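Group 3 allergen SMIPP-S YvT004A06 (Sarcoptes scabiei type hominis, PDB 3H7T) is an inactivated paralogue of trypsin-like serine proteases that keeps the protease fold, probably lacks peptidase activity, and binds zinc ions in the crystal. Local coordinates at residues T128-L133 with M206-P211; A142-V147 with S212-V217; K150-Q155 with V169-G174. All coordinates share one frame; numbering follows the deposited sequence.

Contact 1: residues T128-L133 with M206-P211; sequences TNFKSL and MPSEFP. With ZN (zinc ion), chain F.
Phe130 and Ser208 meet through a CH-pi contact: CB of Ser208 lies over one face of the phenylalanine ring, 3.9 Å from the ring centroid and 25° off its normal. The approach is displaced toward the rim, so the same CB comes within 3.6 Å of CD2 of Phe130. Ser208 holds OG between its own backbone N and carbonyl carbon (chi1 61°), which leaves the methylene to meet the ring. A small residue suits this place, because the ring can settle almost directly on the backbone. Elsewhere the ring meets main chain: the carbonyl O of Met206 stands near its plane, at the edge, 3.8 Å from CE1 of Phe130.

No polar bond joins the two loops. OD1 of Asn129 accepts the backbone N of Ser132 at 3.0 Å, with the donor tilted from the carbonyl plane, an Asx motif in the turn carrying Phe130, and Ser127 OG bonds to the carbonyls of Asn129 and Ser132. In the second loop, Pro211 O bonds to Tyr156 OH.

Metal coordination lies next along the second loop, away from the ring. OE2 of Glu209 binds zinc at 2.2 Å, Glu178 also binds this ion, and a zinc-bound water donates to OE1 of Glu209.

Position in the sequence matches the autolysis loop of trypsin-like proteases for 128-133. The chemistry implies a small, weak touch without directional polar bonds; each loop's stronger bonding, including the Glu209 zinc site, lies elsewhere.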
loop_
_atom_site.group_PDB
_atom_site.type_symbol
_atom_site.label_atom_id
_atom_site.label_comp_id
_atom_site.label_asym_id
_atom_site.label_seq_id
_atom_site.Cartn_x
_atom_site.Cartn_y
_atom_site.Cartn_z
ATOM N N THR A 128 6.334 -8.262 -11.589
ATOM C CA THR A 128 7.637 -7.659 -11.854
ATOM C C THR A 128 7.901 -7.355 -13.338
ATOM O O THR A 128 9.031 -7.063 -13.727
ATOM C CB THR A 128 8.791 -8.525 -11.290
ATOM O OG1 THR A 128 8.751 -9.818 -11.909
ATOM C CG2 THR A 128 8.670 -8.677 -9.756
ATOM N N ASN A 129 6.863 -7.454 -14.164
ATOM C CA ASN A 129 6.899 -6.882 -15.515
ATOM C C ASN A 129 5.478 -6.560 -15.993
ATOM O O ASN A 129 4.511 -7.141 -15.490
ATOM C CB ASN A 129 7.674 -7.782 -16.486
ATOM C CG ASN A 129 6.929 -9.059 -16.829
ATOM O OD1 ASN A 129 5.871 -9.022 -17.454
ATOM N ND2 ASN A 129 7.487 -10.198 -16.431
ATOM N N PHE A 130 5.337 -5.640 -16.944
ATOM C CA PHE A 130 3.998 -5.139 -17.283
ATOM C C PHE A 130 3.185 -6.086 -18.165
ATOM O O PHE A 130 1.989 -5.878 -18.354
ATOM C CB PHE A 130 4.042 -3.713 -17.863
ATOM C CG PHE A 130 3.242 -2.702 -17.061
ATOM C CD1 PHE A 130 1.865 -2.575 -17.236
ATOM C CD2 PHE A 130 3.871 -1.880 -16.131
ATOM C CE1 PHE A 130 1.126 -1.647 -16.489
ATOM C CE2 PHE A 130 3.140 -0.946 -15.375
ATOM C CZ PHE A 130 1.768 -0.829 -15.560
ATOM N N LYS A 131 3.810 -7.142 -18.674
ATOM C CA LYS A 131 3.064 -8.121 -19.465
ATOM C C LYS A 131 2.372 -9.187 -18.623
ATOM O O LYS A 131 1.331 -9.707 -19.014
ATOM C CB LYS A 131 3.948 -8.759 -20.536
ATOM C CG LYS A 131 4.199 -7.820 -21.687
ATOM C CD LYS A 131 4.918 -8.493 -22.822
ATOM C CE LYS A 131 5.240 -7.480 -23.891
ATOM N NZ LYS A 131 5.871 -8.098 -25.089
ATOM N N SER A 132 2.948 -9.495 -17.465
ATOM C CA SER A 132 2.413 -10.542 -16.601
ATOM C C SER A 132 1.575 -9.984 -15.463
ATOM O O SER A 132 1.908 -8.963 -14.866
ATOM C CB SER A 132 3.542 -11.416 -16.052
ATOM O OG SER A 132 4.611 -10.621 -15.570
ATOM N N LEU A 133 0.473 -10.658 -15.177
ATOM C CA LEU A 133 -0.354 -10.318 -14.029
ATOM C C LEU A 133 -0.037 -11.243 -12.847
ATOM O O LEU A 133 -0.660 -11.141 -11.801
ATOM C CB LEU A 133 -1.840 -10.393 -14.399
ATOM C CG LEU A 133 -2.374 -9.348 -15.387
ATOM C CD1 LEU A 133 -3.778 -9.706 -15.828
ATOM C CD2 LEU A 133 -2.363 -7.942 -14.771
ATOM N N MET A 206 -4.393 2.037 -16.185
ATOM C CA MET A 206 -3.181 2.776 -16.511
ATOM C C MET A 206 -2.087 1.904 -17.131
ATOM O O MET A 206 -1.746 0.848 -16.592
ATOM C CB MET A 206 -2.650 3.531 -15.288
ATOM C CG MET A 206 -3.532 4.708 -14.838
ATOM S SD MET A 206 -3.809 6.003 -16.070
ATOM C CE MET A 206 -2.125 6.544 -16.349
ATOM N N PRO A 207 -1.540 2.340 -18.280
ATOM C CA PRO A 207 -0.356 1.688 -18.831
ATOM C C PRO A 207 0.892 2.192 -18.117
ATOM O O PRO A 207 0.803 3.109 -17.297
ATOM C CB PRO A 207 -0.351 2.168 -20.283
ATOM C CG PRO A 207 -0.919 3.547 -20.195
ATOM C CD PRO A 207 -1.983 3.472 -19.121
ATOM N N SER A 208 2.046 1.607 -18.425
ATOM C CA SER A 208 3.308 2.130 -17.910
ATOM C C SER A 208 3.668 3.468 -18.563
ATOM O O SER A 208 2.945 3.964 -19.440
ATOM C CB SER A 208 4.442 1.105 -18.050
ATOM O OG SER A 208 4.675 0.761 -19.402
ATOM N N GLU A 209 4.795 4.031 -18.122
ATOM C CA GLU A 209 5.305 5.356 -18.523
ATOM C C GLU A 209 4.696 6.504 -17.723
ATOM O O GLU A 209 5.153 7.641 -17.826
ATOM C CB GLU A 209 5.200 5.617 -20.039
ATOM C CG GLU A 209 5.898 4.588 -20.922
ATOM C CD GLU A 209 7.403 4.528 -20.736
ATOM O OE1 GLU A 209 8.071 5.581 -20.819
ATOM O OE2 GLU A 209 7.927 3.412 -20.533
ATOM N N PHE A 210 3.671 6.211 -16.929
ATOM C CA PHE A 210 3.103 7.201 -16.020
ATOM C C PHE A 210 3.602 6.867 -14.618
ATOM O O PHE A 210 3.825 5.692 -14.310
ATOM C CB PHE A 210 1.573 7.187 -16.058
ATOM C CG PHE A 210 0.984 7.525 -17.414
ATOM C CD1 PHE A 210 0.463 8.785 -17.662
ATOM C CD2 PHE A 210 0.949 6.575 -18.438
ATOM C CE1 PHE A 210 -0.093 9.106 -18.902
ATOM C CE2 PHE A 210 0.401 6.893 -19.685
ATOM C CZ PHE A 210 -0.113 8.163 -19.913
ATOM N N PRO A 211 3.793 7.892 -13.765
ATOM C CA PRO A 211 4.166 7.613 -12.380
ATOM C C PRO A 211 3.092 6.792 -11.678
ATOM O O PRO A 211 1.910 6.915 -11.999
ATOM C CB PRO A 211 4.230 9.009 -11.744
ATOM C CG PRO A 211 4.494 9.929 -12.859
ATOM C CD PRO A 211 3.781 9.342 -14.052
HETATM ZN ZN ZN F . 10.116 3.518 -20.650
HETATM O O HOH W 1 10.481 5.164 -21.675
#

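Contact 2: residues A142-V147 with S212-V217; sequences ANFTVV and SVFLRV
This is an edge-to-face aromatic contact inside the second beta-barrel of the chymotrypsin-like fold, linking strands 140-147 and 212-216 across the strand that runs between them, 169-172. Phe144 and Phe214 carry it. Their ring planes stand at 82°, with centroids 5.4 Å apart, and the edge of Phe214 points into the face of Phe144. The touching atom is CZ, the far end of the Phe214 ring, set above the Phe144 plane toward its rim beside CD1 and CE1.

Both phenylalanines put CG anti to the carbonyl carbon, chi1 being -78° in Phe144 and -67° in Phe214, and both CB atoms point toward the opposing strand. Flat, wholly apolar rings suit this interior: one offers a pi face while the other presents its C-H rim. Ala172 of the intervening strand touches both rings, its small methyl leaving room for them to meet, and Val122 adds to the same apolar surroundings. The Phe214 ring also meets that of Phe170, their planes nearly parallel.

Ser212 joins at the start of its strand, which in trypsin-like proteases borders the primary specificity pocket. A short hydroxyl side chain serves here because it fits beside an aromatic ring and still has a polar partner: OG of Ser212 sits at the edge of the Phe144 ring, 4.0 Å from CE1, while it is hydrogen-bonded to the backbone N of Ile181.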
loop_
_atom_site.group_PDB
_atom_site.type_symbol
_atom_site.label_atom_id
_atom_site.label_comp_id
_atom_site.label_asym_id
_atom_site.label_seq_id
_atom_site.Cartn_x
_atom_site.Cartn_y
_atom_site.Cartn_z
ATOM N N ALA A 142 11.926 -1.323 -4.084
ATOM C CA ALA A 142 12.513 -0.284 -4.923
ATOM C C ALA A 142 12.381 1.086 -4.274
ATOM O O ALA A 142 11.466 1.335 -3.475
ATOM C CB ALA A 142 11.884 -0.277 -6.315
ATOM N N ASN A 143 13.306 1.971 -4.627
ATOM C CA ASN A 143 13.143 3.379 -4.345
ATOM C C ASN A 143 12.440 4.057 -5.515
ATOM O O ASN A 143 12.921 4.024 -6.653
ATOM C CB ASN A 143 14.485 4.036 -4.001
ATOM C CG ASN A 143 14.823 3.920 -2.508
ATOM O OD1 ASN A 143 15.163 2.847 -2.023
ATOM N ND2 ASN A 143 14.688 5.024 -1.775
ATOM N N PHE A 144 11.272 4.627 -5.225
ATOM C CA PHE A 144 10.485 5.375 -6.199
ATOM C C PHE A 144 10.765 6.859 -6.001
ATOM O O PHE A 144 10.561 7.388 -4.889
ATOM C CB PHE A 144 8.987 5.155 -5.951
ATOM C CG PHE A 144 8.439 3.841 -6.461
ATOM C CD1 PHE A 144 7.417 3.836 -7.410
ATOM C CD2 PHE A 144 8.889 2.618 -5.953
ATOM C CE1 PHE A 144 6.872 2.641 -7.882
ATOM C CE2 PHE A 144 8.350 1.407 -6.405
ATOM C CZ PHE A 144 7.339 1.413 -7.383
ATOM N N THR A 145 11.186 7.538 -7.064
ATOM C CA THR A 145 11.392 8.990 -7.023
ATOM C C THR A 145 10.067 9.730 -7.097
ATOM O O THR A 145 9.274 9.516 -8.017
ATOM C CB THR A 145 12.318 9.490 -8.152
ATOM O OG1 THR A 145 13.472 8.657 -8.214
ATOM C CG2 THR A 145 12.760 10.933 -7.889
ATOM N N VAL A 146 9.842 10.599 -6.119
ATOM C CA VAL A 146 8.604 11.361 -6.012
ATOM C C VAL A 146 8.497 12.402 -7.138
ATOM O O VAL A 146 9.427 13.173 -7.394
ATOM C CB VAL A 146 8.444 11.995 -4.587
ATOM C CG1 VAL A 146 7.264 12.965 -4.535
ATOM C CG2 VAL A 146 8.273 10.885 -3.518
ATOM N N VAL A 147 7.357 12.389 -7.817
ATOM C CA VAL A 147 7.083 13.294 -8.923
ATOM C C VAL A 147 6.132 14.380 -8.417
ATOM O O VAL A 147 5.142 14.078 -7.750
ATOM C CB VAL A 147 6.428 12.531 -10.104
ATOM C CG1 VAL A 147 6.007 13.482 -11.225
ATOM C CG2 VAL A 147 7.386 11.447 -10.652
ATOM N N SER A 212 3.495 5.975 -10.717
ATOM C CA SER A 212 2.541 5.231 -9.907
ATOM C C SER A 212 1.892 6.130 -8.841
ATOM O O SER A 212 2.433 7.172 -8.483
ATOM C CB SER A 212 3.218 4.019 -9.253
ATOM O OG SER A 212 3.678 3.127 -10.252
ATOM N N VAL A 213 0.749 5.698 -8.320
ATOM C CA VAL A 213 -0.033 6.520 -7.395
ATOM C C VAL A 213 -0.076 5.906 -5.997
ATOM O O VAL A 213 -0.308 4.697 -5.828
ATOM C CB VAL A 213 -1.462 6.762 -7.974
ATOM C CG1 VAL A 213 -2.387 7.456 -6.962
ATOM C CG2 VAL A 213 -1.359 7.576 -9.264
ATOM N N PHE A 214 0.128 6.760 -4.995
ATOM C CA PHE A 214 0.235 6.340 -3.618
ATOM C C PHE A 214 -0.667 7.208 -2.763
ATOM O O PHE A 214 -0.591 8.436 -2.834
ATOM C CB PHE A 214 1.675 6.521 -3.115
ATOM C CG PHE A 214 2.680 5.614 -3.770
ATOM C CD1 PHE A 214 3.063 4.428 -3.151
ATOM C CD2 PHE A 214 3.267 5.959 -4.999
ATOM C CE1 PHE A 214 3.997 3.576 -3.749
ATOM C CE2 PHE A 214 4.200 5.113 -5.599
ATOM C CZ PHE A 214 4.558 3.915 -4.972
ATOM N N LEU A 215 -1.488 6.582 -1.926
ATOM C CA LEU A 215 -2.240 7.335 -0.940
ATOM C C LEU A 215 -1.267 8.135 -0.073
ATOM O O LEU A 215 -0.272 7.602 0.426
ATOM C CB LEU A 215 -3.092 6.422 -0.061
ATOM C CG LEU A 215 -3.990 7.183 0.913
ATOM C CD1 LEU A 215 -5.441 7.055 0.473
ATOM C CD2 LEU A 215 -3.787 6.674 2.338
ATOM N N ARG A 216 -1.546 9.421 0.079
ATOM C CA ARG A 216 -0.749 10.273 0.960
ATOM C C ARG A 216 -1.264 10.059 2.376
ATOM O O ARG A 216 -2.312 10.601 2.754
ATOM C CB ARG A 216 -0.887 11.747 0.556
ATOM C CG ARG A 216 0.279 12.627 1.030
ATOM C CD ARG A 216 -0.145 13.906 1.727
ATOM N NE ARG A 216 -0.873 14.833 0.881
ATOM C CZ ARG A 216 -0.958 16.149 1.083
ATOM N NH1 ARG A 216 -1.670 16.875 0.244
ATOM N NH2 ARG A 216 -0.340 16.745 2.098
ATOM N N VAL A 217 -0.526 9.270 3.152
ATOM C CA VAL A 217 -0.933 8.915 4.512
ATOM C C VAL A 217 -1.126 10.138 5.414
ATOM O O VAL A 217 -2.106 10.203 6.148
ATOM C CB VAL A 217 0.029 7.886 5.164
ATOM C CG1 VAL A 217 -0.424 7.551 6.587
ATOM C CG2 VAL A 217 0.074 6.599 4.329
#

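Contact 3: residues K150-Q155 with V169-G174; sequences KSCEEQ and VFCAGG. With ZN (zinc ion), chain D.
OE1 of Glu153 is approached by three groups on the outer side of the helix, none of them a firm bond: a zinc ion at a long 2.7 Å, NZ of Lys150 in a weak salt bridge at 3.5 Å, and a zinc-bound water whose bond to it is doubtful. The carboxylate holds the metal asymmetrically, OE2 of Glu153 being the nearer oxygen at 2.4 Å. The same water also accepts from NZ of Lys150 at 2.9 Å, which links the lysine to the metal site through water. Lysine and glutamate three residues apart suit this task, since that spacing brings their long chains to the same flank; the positive charge would be expected to offset part of the carboxylate's negative charge.

Toward the sheet the contact is covalent. SG of Cys152 and SG of Cys171 form a disulfide of 2.1 Å with a chi3 of -73°, near the quarter turn that a relaxed S-S bond prefers. Cys152 swings SG anti to its backbone N (chi1 178°), which sends the sulfur out from the helix to meet the strand, while Cys171 offers its own CB and SG from a residue facing the helix. A disulfide at this place is a familiar feature of trypsin-like proteases.

Val147 and Ile165 pack around the two cysteines, and strand 169-172 runs between strands 140-147 and 212-216, so the bridge pins helix 149-157 against the middle of this part of the barrel.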
loop_
_atom_site.group_PDB
_atom_site.type_symbol
_atom_site.label_atom_id
_atom_site.label_comp_id
_atom_site.label_asym_id
_atom_site.label_seq_id
_atom_site.Cartn_x
_atom_site.Cartn_y
_atom_site.Cartn_z
ATOM N N LYS A 150 1.405 18.410 -9.456
ATOM C CA LYS A 150 0.935 19.131 -10.637
ATOM C C LYS A 150 1.446 18.510 -11.943
ATOM O O LYS A 150 0.675 18.295 -12.883
ATOM C CB LYS A 150 1.317 20.619 -10.569
ATOM C CG LYS A 150 0.671 21.466 -11.671
ATOM C CD LYS A 150 -0.848 21.401 -11.585
ATOM C CE LYS A 150 -1.508 22.149 -12.734
ATOM N NZ LYS A 150 -2.989 22.054 -12.650
ATOM N N SER A 151 2.744 18.220 -11.985
ATOM C CA SER A 151 3.366 17.617 -13.158
ATOM C C SER A 151 2.785 16.225 -13.456
ATOM O O SER A 151 2.532 15.880 -14.621
ATOM C CB SER A 151 4.890 17.575 -12.982
ATOM O OG SER A 151 5.450 16.469 -13.669
ATOM N N CYS A 152 2.545 15.447 -12.404
ATOM C CA CYS A 152 1.914 14.129 -12.541
ATOM C C CYS A 152 0.483 14.243 -13.060
ATOM O O CYS A 152 0.089 13.505 -13.957
ATOM C CB CYS A 152 1.943 13.391 -11.205
ATOM S SG CYS A 152 1.161 11.762 -11.165
ATOM N N GLU A 153 -0.286 15.176 -12.496
ATOM C CA GLU A 153 -1.634 15.434 -12.982
ATOM C C GLU A 153 -1.681 15.812 -14.458
ATOM O O GLU A 153 -2.559 15.339 -15.192
ATOM C CB GLU A 153 -2.339 16.525 -12.177
ATOM C CG GLU A 153 -3.739 16.756 -12.734
ATOM C CD GLU A 153 -4.537 17.790 -11.990
ATOM O OE1 GLU A 153 -3.992 18.870 -11.679
ATOM O OE2 GLU A 153 -5.727 17.519 -11.737
ATOM N N GLU A 154 -0.760 16.681 -14.872
ATOM C CA GLU A 154 -0.653 17.094 -16.276
ATOM C C GLU A 154 -0.413 15.893 -17.192
ATOM O O GLU A 154 -1.072 15.778 -18.231
ATOM C CB GLU A 154 0.437 18.151 -16.467
ATOM C CG GLU A 154 0.100 19.507 -15.854
ATOM C CD GLU A 154 1.277 20.466 -15.826
ATOM O OE1 GLU A 154 1.136 21.553 -15.223
ATOM O OE2 GLU A 154 2.340 20.140 -16.400
ATOM N N GLN A 155 0.500 14.998 -16.788
ATOM C CA GLN A 155 0.765 13.739 -17.507
ATOM C C GLN A 155 -0.471 12.838 -17.615
ATOM O O GLN A 155 -0.762 12.301 -18.686
ATOM C CB GLN A 155 1.874 12.926 -16.821
ATOM C CG GLN A 155 3.252 13.568 -16.726
ATOM C CD GLN A 155 4.254 12.629 -16.074
ATOM O OE1 GLN A 155 4.366 11.462 -16.456
ATOM N NE2 GLN A 155 4.974 13.128 -15.074
ATOM N N VAL A 169 -3.296 11.930 -2.691
ATOM C CA VAL A 169 -2.252 11.048 -3.223
ATOM C C VAL A 169 -0.988 11.810 -3.563
ATOM O O VAL A 169 -1.018 13.031 -3.747
ATOM C CB VAL A 169 -2.713 10.215 -4.475
ATOM C CG1 VAL A 169 -3.864 9.270 -4.110
ATOM C CG2 VAL A 169 -3.067 11.108 -5.671
ATOM N N PHE A 170 0.124 11.084 -3.641
ATOM C CA PHE A 170 1.330 11.594 -4.279
ATOM C C PHE A 170 1.770 10.617 -5.356
ATOM O O PHE A 170 1.344 9.455 -5.362
ATOM C CB PHE A 170 2.452 11.869 -3.261
ATOM C CG PHE A 170 3.040 10.641 -2.621
ATOM C CD1 PHE A 170 4.092 9.950 -3.231
ATOM C CD2 PHE A 170 2.576 10.199 -1.387
ATOM C CE1 PHE A 170 4.655 8.815 -2.624
ATOM C CE2 PHE A 170 3.130 9.061 -0.768
ATOM C CZ PHE A 170 4.178 8.377 -1.382
ATOM N N CYS A 171 2.603 11.096 -6.276
ATOM C CA CYS A 171 3.049 10.285 -7.407
ATOM C C CYS A 171 4.516 9.968 -7.234
ATOM O O CYS A 171 5.280 10.804 -6.739
ATOM C CB CYS A 171 2.848 11.036 -8.726
ATOM S SG CYS A 171 1.112 11.393 -9.137
ATOM N N ALA A 172 4.904 8.759 -7.637
ATOM C CA ALA A 172 6.291 8.344 -7.581
ATOM C C ALA A 172 6.580 7.271 -8.618
ATOM O O ALA A 172 5.679 6.531 -9.036
ATOM C CB ALA A 172 6.664 7.868 -6.172
ATOM N N GLY A 173 7.845 7.213 -9.030
ATOM C CA GLY A 173 8.294 6.301 -10.069
ATOM C C GLY A 173 7.938 6.827 -11.445
ATOM O O GLY A 173 7.842 8.042 -11.665
ATOM N N GLY A 174 7.732 5.908 -12.381
ATOM C CA GLY A 174 7.412 6.284 -13.744
ATOM C C GLY A 174 8.641 6.173 -14.618
ATOM O O GLY A 174 9.596 5.472 -14.265
HETATM ZN ZN ZN D . -6.062 19.178 -9.972
HETATM O O HOH W 2 -4.630 20.934 -10.543
#

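Contacts 2 and 3 are the closest neighbours, with centres 9 Å apart, and share one sheet: Ser212 N to Ala172 O and Val147 N to Cys171 O, both 2.8 Å, are probable hydrogen bonds on the two flanks of strand 169-172. Contact 1 lies about 15 Å from each, centre to centre, and reaches them mainly through Pro211, whose CB is 3.9 Å from CB of Cys171 and whose CG is 3.9 Å from CG2 of Val147, and, toward contact 3, also through Phe210. Contact 3 is nested in the loops closed by both others. Separate zinc ions occupy contacts 1 and 3, whereas contact 2 is buried away from the metals, the side chain of Ser212 lying about 12 Å from a bound zinc.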